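Local coordinates for telomere length regulator taz1 (Schizosaccharomyces pombe, PDB 4ZMI), which binds double-stranded telomeric DNA and regulates telomere length and function, the piece described here being its helical domain, at residues 12-17 / 66-71; 27-32 / 48-53; 81-86 / 180-185; 135-140 / 225-230; 150-153 / 157-160. One frame throughout, in Å; residues are numbered along the deposited sequence.

Interaction 1: 12-17 / 66-71; sequences VNDCQN and TTKYGL
D14, on a kinked part of helix 5-35, meets K68 and Y69 where the backbone leaves helical geometry just after helix 52-68. The contact is small, 113 Å² in all, and is made by side chains. A single carboxylate oxygen does most of the work. Y69 OH donates a hydrogen bond to D14 OD2 at 2.7 Å. The hydroxyl reaches that oxygen on its anti side, 17° out of the carboxylate plane. The oxygen lies at the edge of the tyrosine ring, near its plane, and the carboxylate is turned 69° from the ring. K68 brings a second partner to the same oxygen, a long salt bridge of 3.6 Å from K68 NZ to D14 OD2. The lysine chain is fully extended, with CG anti to the backbone N (chi1 -180°). Its CG lies over one face of the Y69 ring, 3.8 Å above the plane. The bond and the positive charge together would probably keep D14 ionised. Y69 is buried, and its ring also packs on L11 and I18 of helix 5-35. Its backbone O accepts a hydrogen bond from W3 NE1. The contact ties the end of helix 52-68 back to the first helix.

Interaction 2: 27-32 / 48-53; sequences MMVSAI and ERLGKE
V29 and I32 of helix 5-35 pack on L50 and R49, near the junction of helices 43-50 and 52-68. This is helix-to-helix packing in the all-helical domain of Taz1, assigned by sequence to the TRF family. It closes the turn of chain that runs out from the first helix and back. M28 comes first and only borders the contact; its side chain rests on T54 of helix 52-68. V29 follows and is buried. Its CG2 lies anti to the carbonyl carbon and meets L50 CD2 at 4.0 Å, the two side chains crossing at about a right angle. V29 also touches L58 and L107, which extends the apolar cluster into helices 52-68 and 95-107. One turn on, I32 points at the second segment and, with L50, makes up most of the contact. Here the backbones come nearest, with the CA atoms of I32 and L50 7.1 Å apart. The two branches of I32 divide the work. CD1 goes to L50 CD2, at 3.9 Å, while CG2 turns to the arginine. No hydrogen bond crosses the contact. G51 follows L50 with positive phi (104°) and holds the N-cap position of the next helix. The R49 chain is bent at chi2 (63°), and its aliphatic part passes obliquely over I32. I32 CG2 sits 3.7 Å from R49 CG and 3.8 Å from R49 NE.

Interaction 3: 81-86 / 180-185; sequences IRKYDA and NVVCGQ
K83 lays its aliphatic chain across V182 and carries its ammonium group on to the backbone of V181. K83 CG is 3.9 Å from V182 CG1, and the two side chains cross at about a right angle. The lysine leaves the backbone with CG anti to N and then bends at chi2 (67°). That bend sends the tip along the end of helix 176-182. There K83 NZ donates a hydrogen bond to V181 O at 2.9 Å. The donor stands above the carbonyl plane, 43° out of it, and so misses the lone pairs. V181 CG1 is 3.5 Å from K83 NZ. Y84, next in the chain, also reaches V182: its OH lies 4.0 Å from V182 CG1. The Y84 ring has K83 CG over the centre of one face, 3.5 Å above the plane. V182 is buried and touches Y173, a residue of the magnesium ion site. R82 packs on S130 and makes a weak hydrogen bond to the backbone of R233. The contact joins the turn between helices 78-83 and 85-91 to the last turn of helix 176-182. The ammonium charge probably suits this place, since carbonyls at a helix C-terminus carry partial negative charge.

Interaction 4: 135-140 / 225-230; sequences DSFYGD and LLEFKN
F137 drives its ring edge toward the face of F228, and this is the tight part of the contact. The pair is T-shaped, with centroids 5.6 Å apart and planes at 63°. F137 CZ comes to 3.9 Å from F228 CG. The first torsion of F137 (chi1 155°) puts CG anti to the backbone N and sends the ring across to helix 214-229. Both rings are buried. They share A127 of helix 118-130 and R233 as neighbours, and F137 also meets the ring of F224 with nearly parallel planes. The site joins the first turn of helix 137-154 to the last turns of helix 214-229, within the helical domain. S136 stands at the N-cap position of helix 137-154, but its side chain makes no capping bond. The partly exposed side is polar and looks quite different. E227 OE1 lies at the edge of the F137 ring, near its plane, 3.4 Å from F137 CD1. Beyond it D140 brings a second carboxylate, turned 86° from that of E227. D140 OD2 is 2.6 Å from E227 OE2. Oxygens this close suggest that one acid holds a proton. E227 OE2 has a further partner in H223 ND1, a hydrogen bond from just before the segment. F137 CD1 also touches the base of the glutamate, 3.8 Å from E227 CB.

Interaction 5: 150-153 / 157-160; sequences IRYF and SNPS
Y152 OH donates a hydrogen bond of 2.6 Å to P159 O. The hydroxyl lies in the carbonyl plane, on a lone pair. From the tyrosine side, the carbonyl oxygen is at the ring edge, near its plane. This is a helix C-terminus followed by a loop that folds back on the last turn of helix 137-154, on its way to helix 163-168. A second bond runs the other way. N158 ND2 gives a weak hydrogen bond to Y152 O at 3.3 Å, nearly straight at 165°. The amide's stronger polar partner is T114 O, so N158 ties its own loop to another loop as well as to the helix. The two bonds use both ends of Y152, its hydroxyl and its backbone carbonyl. Between them the asparagine lies over the ring. N158 CB makes a CH-pi contact with one face, 3.9 Å from the centroid of the Y152 ring and 19° off the normal. Ring and amide planes are only 17° apart, so the amide lies nearly parallel to the ring, above its CD1-CE1 side. Y152 is buried, with CG anti to the backbone N, a setting that carries the ring out to the loop. K116 and I161 also pack against it. F153, next in sequence, rests on I200 of helix 192-203. At the outer end the proline ring crosses the phenol at about a right angle, with P159 CD 3.4 Å from Y152 OH.

All five contacts lie in one helical domain, and none touches another. Interactions 1 and 2 both use helix 5-35. The first meets the end of helix 52-68, the second the end of helix 43-50. The first is polar, the second apolar. Interactions 4 and 5 share helix 137-154: one uses its start, the other its last turns. Interaction 4 is nearest the middle of the chain, about 12 Å from its centre, and it alone has an aromatic pair across its two segments. The other four are 17 to 19 Å out, and all five are only partly buried. Backbone carbonyls accept the bonds in interactions 3 and 5, a carboxylate in interaction 1.

Interaction 1: 12-17 / 66-71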
# COMPACT_ATOMS: atom_id res chain seq x y z
N VAL A 12 15.60 -11.19 4.87
CA VAL A 12 16.90 -10.52 4.98
C VAL A 12 17.90 -11.14 3.99
O VAL A 12 18.63 -10.42 3.30
CB VAL A 12 17.45 -10.60 6.42
CG1 VAL A 12 18.79 -9.86 6.55
CG2 VAL A 12 16.43 -10.04 7.41
N ASN A 13 17.89 -12.47 3.90
CA ASN A 13 18.80 -13.20 3.01
C ASN A 13 18.53 -12.97 1.51
O ASN A 13 19.46 -12.72 0.75
CB ASN A 13 18.77 -14.71 3.32
CG ASN A 13 19.54 -15.07 4.59
OD1 ASN A 13 20.16 -14.21 5.22
ND2 ASN A 13 19.51 -16.34 4.97
N ASP A 14 17.27 -13.04 1.10
CA ASP A 14 16.93 -12.95 -0.32
C ASP A 14 16.51 -11.56 -0.73
O ASP A 14 15.92 -11.36 -1.79
CB ASP A 14 15.79 -13.90 -0.63
CG ASP A 14 16.01 -15.25 -0.02
OD1 ASP A 14 17.18 -15.63 0.13
OD2 ASP A 14 15.01 -15.92 0.31
N CYS A 15 16.83 -10.60 0.12
CA CYS A 15 16.26 -9.26 0.01
C CYS A 15 16.61 -8.59 -1.30
O CYS A 15 15.73 -8.30 -2.12
CB CYS A 15 16.75 -8.40 1.17
SG CYS A 15 15.73 -6.98 1.48
N GLN A 16 17.90 -8.36 -1.51
CA GLN A 16 18.32 -7.61 -2.69
C GLN A 16 17.90 -8.33 -3.97
O GLN A 16 17.53 -7.68 -4.95
CB GLN A 16 19.82 -7.35 -2.67
CG GLN A 16 20.21 -5.99 -3.25
CD GLN A 16 20.16 -4.87 -2.23
OE1 GLN A 16 20.44 -5.09 -1.04
NE2 GLN A 16 19.80 -3.66 -2.67
N ASN A 17 17.91 -9.66 -3.96
CA ASN A 17 17.54 -10.43 -5.14
C ASN A 17 16.06 -10.35 -5.52
O ASN A 17 15.73 -10.13 -6.68
CB ASN A 17 17.96 -11.89 -5.01
CG ASN A 17 17.54 -12.72 -6.22
OD1 ASN A 17 16.62 -13.54 -6.14
ND2 ASN A 17 18.20 -12.48 -7.35
N THR A 66 4.71 -13.39 -0.74
CA THR A 66 3.76 -13.40 0.36
C THR A 66 3.87 -14.63 1.25
O THR A 66 3.89 -14.52 2.47
CB THR A 66 2.34 -13.30 -0.21
OG1 THR A 66 2.08 -11.93 -0.56
CG2 THR A 66 1.31 -13.78 0.78
N THR A 67 3.92 -15.81 0.64
CA THR A 67 3.95 -17.06 1.39
C THR A 67 5.32 -17.33 1.98
O THR A 67 5.44 -17.68 3.15
CB THR A 67 3.56 -18.26 0.51
OG1 THR A 67 2.20 -18.11 0.08
CG2 THR A 67 3.68 -19.56 1.31
N LYS A 68 6.36 -17.17 1.17
CA LYS A 68 7.71 -17.47 1.62
C LYS A 68 8.17 -16.51 2.72
O LYS A 68 8.73 -16.95 3.72
CB LYS A 68 8.71 -17.47 0.46
CG LYS A 68 10.13 -17.79 0.88
CD LYS A 68 11.04 -17.97 -0.32
CE LYS A 68 12.44 -18.38 0.12
NZ LYS A 68 13.29 -18.75 -1.04
N TYR A 69 7.92 -15.22 2.55
CA TYR A 69 8.45 -14.23 3.48
C TYR A 69 7.48 -13.78 4.56
O TYR A 69 7.79 -12.88 5.34
CB TYR A 69 9.06 -13.06 2.74
CG TYR A 69 10.08 -13.53 1.74
CD1 TYR A 69 9.82 -13.49 0.38
CD2 TYR A 69 11.28 -14.07 2.17
CE1 TYR A 69 10.75 -13.94 -0.53
CE2 TYR A 69 12.21 -14.53 1.26
CZ TYR A 69 11.94 -14.46 -0.08
OH TYR A 69 12.86 -14.92 -0.98
N GLY A 70 6.34 -14.45 4.65
CA GLY A 70 5.46 -14.29 5.79
C GLY A 70 4.59 -13.04 5.77
O GLY A 70 4.02 -12.67 6.79
N LEU A 71 4.49 -12.39 4.61
CA LEU A 71 3.73 -11.14 4.51
C LEU A 71 2.23 -11.40 4.50
O LEU A 71 1.62 -11.46 3.43
CB LEU A 71 4.12 -10.35 3.26
CG LEU A 71 5.60 -9.99 3.14
CD1 LEU A 71 5.79 -8.96 2.04
CD2 LEU A 71 6.16 -9.48 4.45

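Interaction 2: 27-32 / 48-53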
# COMPACT_ATOMS: atom_id res chain seq x y z
N MET A 27 9.08 -1.75 -13.74
CA MET A 27 9.45 -1.03 -14.97
C MET A 27 8.64 -1.51 -16.17
O MET A 27 8.27 -0.71 -17.03
CB MET A 27 10.95 -1.17 -15.26
CG MET A 27 11.85 -0.51 -14.23
SD MET A 27 11.50 1.25 -14.01
CE MET A 27 11.36 1.36 -12.22
N MET A 28 8.37 -2.81 -16.23
CA MET A 28 7.50 -3.36 -17.26
C MET A 28 6.11 -2.78 -17.16
O MET A 28 5.63 -2.13 -18.08
CB MET A 28 7.42 -4.88 -17.15
CG MET A 28 6.11 -5.45 -17.68
SD MET A 28 6.10 -7.24 -17.78
CE MET A 28 6.49 -7.68 -16.09
N VAL A 29 5.46 -3.01 -16.01
CA VAL A 29 4.10 -2.56 -15.81
C VAL A 29 3.99 -1.06 -16.02
O VAL A 29 3.02 -0.59 -16.61
CB VAL A 29 3.58 -2.94 -14.40
CG1 VAL A 29 2.25 -2.27 -14.10
CG2 VAL A 29 3.42 -4.43 -14.30
N SER A 30 4.99 -0.31 -15.57
CA SER A 30 4.98 1.15 -15.71
C SER A 30 5.19 1.59 -17.15
O SER A 30 4.62 2.60 -17.57
CB SER A 30 6.04 1.81 -14.83
OG SER A 30 5.62 1.88 -13.48
N ALA A 31 6.03 0.86 -17.88
CA ALA A 31 6.27 1.18 -19.28
C ALA A 31 5.00 0.92 -20.07
O ALA A 31 4.58 1.75 -20.86
CB ALA A 31 7.41 0.36 -19.83
N ILE A 32 4.40 -0.24 -19.83
CA ILE A 32 3.15 -0.61 -20.50
C ILE A 32 2.03 0.39 -20.16
O ILE A 32 1.21 0.71 -21.01
CB ILE A 32 2.74 -2.07 -20.20
CG1 ILE A 32 3.76 -3.05 -20.80
CG2 ILE A 32 1.36 -2.38 -20.75
CD1 ILE A 32 3.31 -4.51 -20.82
N GLU A 48 -6.10 -6.74 -19.18
CA GLU A 48 -6.10 -7.16 -20.57
C GLU A 48 -4.88 -6.63 -21.30
O GLU A 48 -4.23 -7.36 -22.04
CB GLU A 48 -7.36 -6.69 -21.27
CG GLU A 48 -8.64 -7.20 -20.65
CD GLU A 48 -9.88 -6.59 -21.29
OE1 GLU A 48 -9.74 -5.92 -22.35
OE2 GLU A 48 -10.99 -6.76 -20.74
N ARG A 49 -4.56 -5.35 -21.09
CA ARG A 49 -3.41 -4.79 -21.78
C ARG A 49 -2.11 -5.46 -21.34
O ARG A 49 -1.21 -5.66 -22.15
CB ARG A 49 -3.35 -3.27 -21.61
CG ARG A 49 -2.05 -2.62 -22.10
CD ARG A 49 -1.78 -2.79 -23.61
NE ARG A 49 -0.61 -2.01 -24.02
CZ ARG A 49 -0.09 -1.99 -25.25
NH1 ARG A 49 -0.63 -2.72 -26.22
NH2 ARG A 49 0.97 -1.23 -25.50
N LEU A 50 -2.01 -5.82 -20.06
CA LEU A 50 -0.79 -6.47 -19.59
C LEU A 50 -0.58 -7.86 -20.21
O LEU A 50 0.56 -8.24 -20.53
CB LEU A 50 -0.74 -6.51 -18.05
CG LEU A 50 -0.30 -5.21 -17.36
CD1 LEU A 50 -0.55 -5.24 -15.87
CD2 LEU A 50 1.17 -4.91 -17.61
N GLY A 51 -1.66 -8.61 -20.39
CA GLY A 51 -1.57 -9.97 -20.90
C GLY A 51 -1.75 -10.98 -19.79
O GLY A 51 -1.32 -10.75 -18.66
N LYS A 52 -2.39 -12.11 -20.08
CA LYS A 52 -2.72 -13.05 -19.03
C LYS A 52 -1.44 -13.62 -18.46
O LYS A 52 -1.27 -13.71 -17.25
CB LYS A 52 -3.64 -14.16 -19.54
CG LYS A 52 -5.00 -13.65 -19.98
CD LYS A 52 -6.06 -14.74 -20.01
CE LYS A 52 -7.45 -14.11 -20.14
NZ LYS A 52 -8.56 -15.10 -20.19
N GLU A 53 -0.52 -13.97 -19.35
CA GLU A 53 0.73 -14.59 -18.94
C GLU A 53 1.58 -13.63 -18.13
O GLU A 53 2.22 -14.03 -17.15
CB GLU A 53 1.49 -15.16 -20.15
CG GLU A 53 0.81 -16.38 -20.76
CD GLU A 53 1.39 -16.78 -22.10
OE1 GLU A 53 1.96 -15.90 -22.79
OE2 GLU A 53 1.27 -17.97 -22.46

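Interaction 3: 81-86 / 180-185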
# COMPACT_ATOMS: atom_id res chain seq x y z
N ILE A 81 8.26 -2.52 11.41
CA ILE A 81 9.70 -2.69 11.45
C ILE A 81 10.39 -1.65 12.33
O ILE A 81 11.33 -1.98 13.03
CB ILE A 81 10.28 -2.61 10.04
CG1 ILE A 81 9.78 -3.79 9.21
CG2 ILE A 81 11.79 -2.59 10.10
CD1 ILE A 81 10.29 -3.78 7.80
N ARG A 82 9.93 -0.41 12.30
CA ARG A 82 10.54 0.61 13.15
C ARG A 82 10.18 0.40 14.61
O ARG A 82 10.99 0.66 15.51
CB ARG A 82 10.13 2.02 12.72
CG ARG A 82 10.68 3.12 13.64
CD ARG A 82 10.16 4.50 13.25
NE ARG A 82 9.84 4.55 11.84
CZ ARG A 82 8.60 4.53 11.36
NH1 ARG A 82 7.57 4.49 12.19
NH2 ARG A 82 8.40 4.57 10.05
N LYS A 83 8.96 -0.07 14.85
CA LYS A 83 8.46 -0.28 16.21
C LYS A 83 9.12 -1.42 16.99
O LYS A 83 9.47 -1.25 18.15
CB LYS A 83 6.95 -0.50 16.20
CG LYS A 83 6.39 -0.87 17.55
CD LYS A 83 6.54 0.31 18.51
CE LYS A 83 6.03 -0.02 19.90
NZ LYS A 83 5.72 1.25 20.64
N TYR A 84 9.28 -2.59 16.38
CA TYR A 84 9.75 -3.77 17.12
C TYR A 84 11.23 -4.06 16.90
O TYR A 84 11.70 -4.30 15.78
CB TYR A 84 8.86 -4.98 16.85
CG TYR A 84 7.40 -4.69 17.15
CD1 TYR A 84 6.50 -4.44 16.13
CD2 TYR A 84 6.95 -4.62 18.46
CE1 TYR A 84 5.17 -4.15 16.40
CE2 TYR A 84 5.61 -4.32 18.74
CZ TYR A 84 4.73 -4.09 17.71
OH TYR A 84 3.41 -3.80 17.97
N ASP A 85 11.96 -4.02 18.01
CA ASP A 85 13.41 -4.02 17.96
C ASP A 85 13.98 -5.16 17.14
O ASP A 85 14.87 -4.95 16.31
CB ASP A 85 14.00 -3.99 19.38
CG ASP A 85 13.75 -2.65 20.08
OD1 ASP A 85 13.78 -1.59 19.41
OD2 ASP A 85 13.51 -2.67 21.31
N ALA A 86 13.44 -6.36 17.33
CA ALA A 86 13.93 -7.53 16.61
C ALA A 86 13.89 -7.29 15.10
O ALA A 86 14.81 -7.66 14.36
CB ALA A 86 13.12 -8.76 16.98
N ASN A 180 -1.98 4.13 18.15
CA ASN A 180 -1.38 5.25 18.89
C ASN A 180 -0.05 4.86 19.53
O ASN A 180 0.77 5.71 19.85
CB ASN A 180 -2.34 5.78 19.96
CG ASN A 180 -3.58 6.42 19.37
OD1 ASN A 180 -3.52 7.15 18.38
ND2 ASN A 180 -4.73 6.14 19.98
N VAL A 181 0.14 3.56 19.70
CA VAL A 181 1.34 3.03 20.33
C VAL A 181 2.48 2.88 19.31
O VAL A 181 3.66 2.99 19.68
CB VAL A 181 1.03 1.70 21.06
CG1 VAL A 181 2.26 0.81 21.21
CG2 VAL A 181 0.39 1.97 22.42
N VAL A 182 2.14 2.66 18.04
CA VAL A 182 3.17 2.44 17.03
C VAL A 182 3.40 3.61 16.07
O VAL A 182 4.33 3.58 15.26
CB VAL A 182 2.88 1.20 16.20
CG1 VAL A 182 2.61 0.02 17.12
CG2 VAL A 182 1.68 1.45 15.26
N CYS A 183 2.58 4.65 16.17
CA CYS A 183 2.63 5.71 15.17
C CYS A 183 3.74 6.73 15.39
O CYS A 183 4.34 6.78 16.45
CB CYS A 183 1.29 6.45 15.14
SG CYS A 183 0.86 7.22 16.70
N GLY A 184 4.00 7.56 14.38
CA GLY A 184 4.88 8.70 14.52
C GLY A 184 4.15 9.91 15.10
O GLY A 184 3.02 9.80 15.56
N GLN A 185 4.80 11.06 15.07
CA GLN A 185 4.26 12.27 15.67
C GLN A 185 2.97 12.73 15.01
O GLN A 185 2.02 13.12 15.69
CB GLN A 185 5.27 13.42 15.64
CG GLN A 185 4.81 14.68 16.37
CD GLN A 185 5.72 15.88 16.13
OE1 GLN A 185 6.83 15.73 15.62
NE2 GLN A 185 5.24 17.07 16.49

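Interaction 4: 135-140 / 225-230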
# COMPACT_ATOMS: atom_id res chain seq x y z
N ASP A 135 7.08 16.44 6.75
CA ASP A 135 6.86 16.17 5.32
C ASP A 135 5.48 16.63 4.83
O ASP A 135 4.51 16.64 5.59
CB ASP A 135 7.01 14.67 5.01
CG ASP A 135 8.40 14.31 4.53
OD1 ASP A 135 9.20 13.78 5.34
OD2 ASP A 135 8.70 14.54 3.33
N SER A 136 5.40 17.01 3.55
CA SER A 136 4.11 17.24 2.90
C SER A 136 3.84 16.05 1.98
O SER A 136 2.94 16.08 1.14
CB SER A 136 4.09 18.56 2.12
OG SER A 136 4.85 18.49 0.92
N PHE A 137 4.65 15.02 2.16
CA PHE A 137 4.43 13.70 1.56
C PHE A 137 3.26 13.05 2.29
O PHE A 137 2.60 12.15 1.79
CB PHE A 137 5.70 12.87 1.69
CG PHE A 137 5.47 11.39 1.67
CD1 PHE A 137 5.28 10.71 0.48
CD2 PHE A 137 5.49 10.66 2.86
CE1 PHE A 137 5.09 9.34 0.46
CE2 PHE A 137 5.30 9.29 2.85
CZ PHE A 137 5.10 8.63 1.65
N TYR A 138 3.02 13.55 3.50
CA TYR A 138 1.84 13.19 4.26
C TYR A 138 0.59 13.60 3.51
O TYR A 138 -0.32 12.79 3.29
CB TYR A 138 1.88 13.90 5.59
CG TYR A 138 1.24 13.11 6.67
CD1 TYR A 138 1.92 12.06 7.27
CD2 TYR A 138 -0.05 13.38 7.09
CE1 TYR A 138 1.34 11.31 8.27
CE2 TYR A 138 -0.65 12.64 8.08
CZ TYR A 138 0.06 11.59 8.67
OH TYR A 138 -0.52 10.84 9.67
N GLY A 139 0.54 14.88 3.14
CA GLY A 139 -0.58 15.45 2.41
C GLY A 139 -1.01 14.60 1.24
O GLY A 139 -2.19 14.30 1.09
N ASP A 140 -0.05 14.20 0.41
CA ASP A 140 -0.28 13.26 -0.69
C ASP A 140 -0.89 11.92 -0.22
O ASP A 140 -1.70 11.31 -0.92
CB ASP A 140 1.04 12.98 -1.44
CG ASP A 140 1.63 14.25 -2.08
OD1 ASP A 140 1.07 15.36 -1.89
OD2 ASP A 140 2.68 14.14 -2.77
N LEU A 225 4.12 6.13 -4.73
CA LEU A 225 5.05 5.06 -4.42
C LEU A 225 6.48 5.48 -4.77
O LEU A 225 7.43 4.89 -4.28
CB LEU A 225 4.69 3.78 -5.19
CG LEU A 225 3.30 3.15 -5.03
CD1 LEU A 225 3.20 1.82 -5.78
CD2 LEU A 225 2.93 2.97 -3.58
N LEU A 226 6.62 6.47 -5.63
CA LEU A 226 7.94 6.97 -6.00
C LEU A 226 8.50 7.92 -4.95
O LEU A 226 9.66 7.78 -4.57
CB LEU A 226 7.91 7.64 -7.37
CG LEU A 226 7.92 6.72 -8.60
CD1 LEU A 226 7.67 7.52 -9.86
CD2 LEU A 226 9.23 5.98 -8.69
N GLU A 227 7.69 8.88 -4.50
CA GLU A 227 8.08 9.75 -3.38
C GLU A 227 8.49 8.91 -2.18
O GLU A 227 9.53 9.16 -1.56
CB GLU A 227 6.91 10.62 -2.91
CG GLU A 227 6.20 11.41 -3.98
CD GLU A 227 5.04 12.20 -3.39
OE1 GLU A 227 5.20 12.74 -2.27
OE2 GLU A 227 3.98 12.26 -4.04
N PHE A 228 7.65 7.94 -1.83
CA PHE A 228 7.91 7.01 -0.73
C PHE A 228 9.30 6.41 -0.94
O PHE A 228 10.10 6.34 -0.00
CB PHE A 228 6.82 5.92 -0.71
CG PHE A 228 6.63 5.22 0.63
CD1 PHE A 228 5.41 4.62 0.93
CD2 PHE A 228 7.66 5.12 1.56
CE1 PHE A 228 5.21 3.96 2.14
CE2 PHE A 228 7.45 4.45 2.78
CZ PHE A 228 6.24 3.87 3.06
N LYS A 229 9.60 6.02 -2.18
CA LYS A 229 10.84 5.30 -2.50
C LYS A 229 12.13 6.11 -2.31
O LYS A 229 13.22 5.54 -2.24
CB LYS A 229 10.78 4.70 -3.92
CG LYS A 229 11.67 3.47 -4.11
CD LYS A 229 11.45 2.78 -5.46
CE LYS A 229 12.14 3.50 -6.61
NZ LYS A 229 12.09 2.70 -7.87
N ASN A 230 12.03 7.43 -2.22
CA ASN A 230 13.21 8.22 -1.87
C ASN A 230 13.07 8.95 -0.52
O ASN A 230 13.62 10.03 -0.32
CB ASN A 230 13.66 9.15 -3.01
CG ASN A 230 12.63 10.20 -3.36
OD1 ASN A 230 11.47 10.11 -2.96
ND2 ASN A 230 13.05 11.21 -4.12

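Interaction 5: 150-153 / 157-160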
# COMPACT_ATOMS: atom_id res chain seq x y z
N ILE A 150 -13.19 6.49 -1.76
CA ILE A 150 -14.19 6.64 -2.82
C ILE A 150 -14.31 5.34 -3.60
O ILE A 150 -15.41 4.83 -3.80
CB ILE A 150 -13.83 7.73 -3.84
CG1 ILE A 150 -13.39 9.02 -3.15
CG2 ILE A 150 -15.02 8.01 -4.72
CD1 ILE A 150 -14.48 9.67 -2.38
N ARG A 151 -13.16 4.84 -4.05
CA ARG A 151 -13.12 3.63 -4.86
C ARG A 151 -13.81 2.48 -4.16
O ARG A 151 -14.61 1.77 -4.76
CB ARG A 151 -11.67 3.28 -5.28
CG ARG A 151 -11.10 4.32 -6.28
CD ARG A 151 -9.75 3.92 -6.87
NE ARG A 151 -9.84 2.75 -7.74
CZ ARG A 151 -10.25 2.80 -9.00
NH1 ARG A 151 -10.63 3.97 -9.55
NH2 ARG A 151 -10.31 1.69 -9.73
N TYR A 152 -13.55 2.31 -2.86
CA TYR A 152 -14.20 1.23 -2.14
C TYR A 152 -15.71 1.42 -2.11
O TYR A 152 -16.45 0.56 -2.59
CB TYR A 152 -13.71 1.10 -0.71
CG TYR A 152 -14.37 -0.05 -0.00
CD1 TYR A 152 -13.83 -1.31 -0.07
CD2 TYR A 152 -15.53 0.13 0.73
CE1 TYR A 152 -14.42 -2.38 0.57
CE2 TYR A 152 -16.14 -0.93 1.37
CZ TYR A 152 -15.58 -2.19 1.28
OH TYR A 152 -16.15 -3.27 1.91
N PHE A 153 -16.16 2.52 -1.51
CA PHE A 153 -17.59 2.73 -1.27
C PHE A 153 -18.34 3.18 -2.49
O PHE A 153 -19.52 3.48 -2.39
CB PHE A 153 -17.83 3.77 -0.20
CG PHE A 153 -17.32 3.38 1.13
CD1 PHE A 153 -16.29 4.09 1.72
CD2 PHE A 153 -17.85 2.29 1.79
CE1 PHE A 153 -15.79 3.72 2.96
CE2 PHE A 153 -17.36 1.92 3.03
CZ PHE A 153 -16.33 2.64 3.61
N SER A 157 -20.94 -3.56 -5.04
CA SER A 157 -20.80 -4.95 -4.62
C SER A 157 -19.89 -5.08 -3.39
O SER A 157 -19.74 -6.17 -2.83
CB SER A 157 -20.29 -5.80 -5.78
OG SER A 157 -19.36 -5.07 -6.57
N ASN A 158 -19.28 -3.97 -2.98
CA ASN A 158 -18.44 -3.96 -1.77
C ASN A 158 -19.28 -3.68 -0.52
O ASN A 158 -19.98 -2.67 -0.46
CB ASN A 158 -17.29 -2.96 -1.90
CG ASN A 158 -16.19 -3.44 -2.84
OD1 ASN A 158 -16.06 -4.64 -3.09
ND2 ASN A 158 -15.40 -2.51 -3.37
N PRO A 159 -19.19 -4.57 0.48
CA PRO A 159 -20.07 -4.44 1.66
C PRO A 159 -19.77 -3.19 2.48
O PRO A 159 -18.63 -2.74 2.56
CB PRO A 159 -19.76 -5.70 2.46
CG PRO A 159 -18.36 -6.01 2.10
CD PRO A 159 -18.25 -5.68 0.63
N SER A 160 -20.83 -2.64 3.07
CA SER A 160 -20.70 -1.53 3.99
C SER A 160 -19.83 -1.98 5.15
O SER A 160 -20.04 -3.06 5.71
CB SER A 160 -22.09 -1.11 4.49
OG SER A 160 -22.05 0.15 5.13